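Local coordinates for NADH-rubredoxin oxidoreductase (Clostridium acetobutylicum, PDB 3KLJ), which catalyses the NADH-dependent reduction of rubredoxin through a bound FAD, rubredoxin then supplying the oxygen-scavenging proteins of an obligate anaerobe, at residues 192-195 against 196-200. Residues are numbered along the deposited sequence; the frame is centred on the assembly and turned at random. Where two conformers were deposited one is given.
Sequences LFLK and DKLDR
The ring of Phe193 meets the methylene chain of Lys197 one helical turn further on, the chain approaching obliquely through its CE and CG atoms. It comes to the CE1–CZ side of the ring, with Phe193 CZ 3.8 Å from Lys197 CE and Phe193 CE1 4.0 Å from Lys197 CG. The ring is brought there by its first torsion (chi1 -179°), which sets CG beside the carbonyl carbon and leans the aromatic group toward the following turn. Past the ring, the ammonium group of Lys197 finds its hydrogen-bond partner at the main-chain oxygen of Glu334, while Ile312 touches the same side chain.

Leu194 and Leu198 repeat the i to i+4 spacing on a buried face: Leu194 CG lies 3.7 Å from Leu198 CD1. Both leucines also touch strand 312-317, Leu194 through Ile314 and Leu198 through Ile312, so this face packs helix 188-199 against the C-terminal domain. A third pair is polar. Lys195 NZ and Asp199 OD1 stand 4.5 Å apart, too far for a salt bridge, and a water spans them, accepting from NZ at 2.8 Å and donating to OD1 at 2.7 Å. A bend at the last torsion of Lys195 (chi4 -63°) turns NZ toward that water.

Main-chain bonds hold the turns beneath; Leu198 N reaches Leu194 O at 2.8 Å, whereas Asp199 N meets Lys195 O with an N-H...O angle of 138°. This is an amphipathic helix of a beta-alpha-beta unit, between strands 172-175 and 204-206 in the NADH-binding domain. Its chemistry implies a division of labour: aliphatic carbons join two domains, while the opposite charges of Lys195 and Asp199 are linked by a shared water and are probably weakly attracted to each other as well.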
ATOM      1  N   LEU A 192     -20.876  -7.462  -4.275  1.00  5.19           N
ATOM      2  CA  LEU A 192     -21.644  -7.898  -5.427  1.00  5.56           C
ATOM      3  C   LEU A 192     -22.151  -6.695  -6.220  1.00  6.19           C
ATOM      4  O   LEU A 192     -22.198  -6.734  -7.444  1.00  6.27           O
ATOM      5  CB  LEU A 192     -22.805  -8.817  -5.008  1.00  6.03           C
ATOM      6  CG  LEU A 192     -22.380 -10.215  -4.534  1.00  6.12           C
ATOM      7  CD1 LEU A 192     -23.610 -11.036  -4.167  1.00  6.64           C
ATOM      8  CD2 LEU A 192     -21.522 -10.957  -5.586  1.00  5.06           C
ATOM      9  N   PHE A 193     -22.510  -5.619  -5.520  1.00  6.26           N
ATOM     10  CA  PHE A 193     -22.818  -4.359  -6.179  1.00  6.95           C
ATOM     11  C   PHE A 193     -21.611  -3.935  -7.033  1.00  7.25           C
ATOM     12  O   PHE A 193     -21.759  -3.627  -8.222  1.00  6.89           O
ATOM     13  CB  PHE A 193     -23.190  -3.290  -5.136  1.00  7.46           C
ATOM     14  CG  PHE A 193     -23.557  -1.951  -5.723  1.00  8.64           C
ATOM     15  CD1 PHE A 193     -22.572  -0.997  -5.993  1.00 11.04           C
ATOM     16  CD2 PHE A 193     -24.886  -1.633  -5.982  1.00 10.73           C
ATOM     17  CE1 PHE A 193     -22.907   0.249  -6.526  1.00 11.76           C
ATOM     18  CE2 PHE A 193     -25.236  -0.387  -6.513  1.00 11.80           C
ATOM     19  CZ  PHE A 193     -24.250   0.552  -6.789  1.00 10.67           C
ATOM     20  N   LEU A 194     -20.421  -3.947  -6.431  1.00  7.01           N
ATOM     21  CA  LEU A 194     -19.205  -3.604  -7.138  1.00  7.88           C
ATOM     22  C   LEU A 194     -18.924  -4.572  -8.312  1.00  8.48           C
ATOM     23  O   LEU A 194     -18.641  -4.134  -9.428  1.00  8.26           O
ATOM     24  CB  LEU A 194     -18.016  -3.560  -6.159  1.00  8.04           C
ATOM     25  CG  LEU A 194     -16.649  -3.196  -6.742  1.00  8.31           C
ATOM     26  CD1 LEU A 194     -16.639  -1.726  -7.179  1.00 10.09           C
ATOM     27  CD2 LEU A 194     -15.537  -3.460  -5.719  1.00  7.37           C
ATOM     28  N   LYS A 195     -19.020  -5.876  -8.060  1.00  9.34           N
ATOM     29  CA  LYS A 195     -18.844  -6.885  -9.119  1.00 10.16           C
ATOM     30  C   LYS A 195     -19.735  -6.587 -10.337  1.00 11.26           C
ATOM     31  O   LYS A 195     -19.266  -6.649 -11.471  1.00 11.28           O
ATOM     32  CB  LYS A 195     -19.142  -8.292  -8.593  1.00 10.19           C
ATOM     33  CG  LYS A 195     -18.896  -9.405  -9.629  1.00 10.48           C
ATOM     34  CD  LYS A 195     -19.523 -10.722  -9.229  1.00  8.34           C
ATOM     35  CE  LYS A 195     -19.278 -11.789 -10.299  1.00  7.37           C
ATOM     36  NZ  LYS A 195     -19.898 -11.474 -11.625  1.00  6.89           N
ATOM     37  N   ASP A 196     -21.005  -6.256 -10.091  1.00 11.76           N
ATOM     38  CA  ASP A 196     -21.967  -5.923 -11.156  0.50 12.56           C
ATOM     39  C   ASP A 196     -21.516  -4.706 -11.957  1.00 12.85           C
ATOM     40  O   ASP A 196     -21.477  -4.737 -13.189  1.00 13.33           O
ATOM     41  CB  ASP A 196     -23.374  -5.698 -10.571  0.50 12.46           C
ATOM     42  CG  ASP A 196     -24.289  -4.872 -11.489  0.50 12.94           C
ATOM     43  OD1 ASP A 196     -24.390  -5.169 -12.697  0.50 13.90           O
ATOM     44  OD2 ASP A 196     -24.931  -3.926 -10.989  0.50 13.13           O
ATOM     45  N   LYS A 197     -21.189  -3.629 -11.251  1.00 13.17           N
ATOM     46  CA  LYS A 197     -20.736  -2.396 -11.883  1.00 14.14           C
ATOM     47  C   LYS A 197     -19.450  -2.613 -12.699  1.00 14.74           C
ATOM     48  O   LYS A 197     -19.290  -2.060 -13.794  1.00 14.63           O
ATOM     49  CB  LYS A 197     -20.498  -1.311 -10.828  1.00 14.32           C
ATOM     50  CG  LYS A 197     -21.749  -0.727 -10.184  1.00 14.71           C
ATOM     51  CD  LYS A 197     -22.644  -0.023 -11.198  1.00 16.51           C
ATOM     52  CE  LYS A 197     -23.779   0.691 -10.514  1.00 15.65           C
ATOM     53  NZ  LYS A 197     -24.949   0.831 -11.428  1.00 18.15           N
ATOM     54  N   LEU A 198     -18.542  -3.421 -12.159  1.00 15.10           N
ATOM     55  CA  LEU A 198     -17.327  -3.779 -12.870  1.00 15.81           C
ATOM     56  C   LEU A 198     -17.575  -4.711 -14.059  1.00 16.48           C
ATOM     57  O   LEU A 198     -16.909  -4.580 -15.085  1.00 16.59           O
ATOM     58  CB  LEU A 198     -16.279  -4.362 -11.909  1.00 15.91           C
ATOM     59  CG  LEU A 198     -15.709  -3.381 -10.880  1.00 15.70           C
ATOM     60  CD1 LEU A 198     -14.814  -4.092  -9.858  1.00 14.39           C
ATOM     61  CD2 LEU A 198     -14.940  -2.259 -11.569  1.00 17.07           C
ATOM     62  N   ASP A 199     -18.544  -5.621 -13.921  1.00 17.25           N
ATOM     63  CA  ASP A 199     -18.846  -6.629 -14.936  1.00 17.99           C
ATOM     64  C   ASP A 199     -19.514  -6.025 -16.165  1.00 18.50           C
ATOM     65  O   ASP A 199     -19.251  -6.455 -17.290  1.00 17.97           O
ATOM     66  CB  ASP A 199     -19.743  -7.742 -14.368  1.00 18.28           C
ATOM     67  CG  ASP A 199     -19.745  -9.005 -15.238  1.00 18.71           C
ATOM     68  OD1 ASP A 199     -18.655  -9.570 -15.478  1.00 19.49           O
ATOM     69  OD2 ASP A 199     -20.838  -9.440 -15.670  1.00 18.83           O
ATOM     70  N   ARG A 200     -20.392  -5.045 -15.953  1.00 18.95           N
ATOM     71  CA  ARG A 200     -21.002  -4.348 -17.082  1.00 19.78           C
ATOM     72  C   ARG A 200     -20.022  -3.345 -17.719  1.00 19.99           C
ATOM     73  O   ARG A 200     -20.253  -2.869 -18.834  1.00 20.26           O
ATOM     74  CB  ARG A 200     -22.363  -3.725 -16.711  1.00 19.80           C
ATOM     75  CG  ARG A 200     -22.339  -2.402 -15.939  1.00 20.52           C
ATOM     76  CD  ARG A 200     -23.743  -2.056 -15.417  1.00 21.77           C
ATOM     77  NE  ARG A 200     -24.784  -2.690 -16.225  1.00 23.49           N
ATOM     78  CZ  ARG A 200     -25.624  -2.051 -17.038  1.00 25.20           C
ATOM     79  NH1 ARG A 200     -25.584  -0.727 -17.154  1.00 26.14           N
ATOM     80  NH2 ARG A 200     -26.526  -2.737 -17.726  1.00 24.64           N
TER
HETATM   81  O   HOH W   1     -17.786 -10.203 -13.043  1.00  8.25           O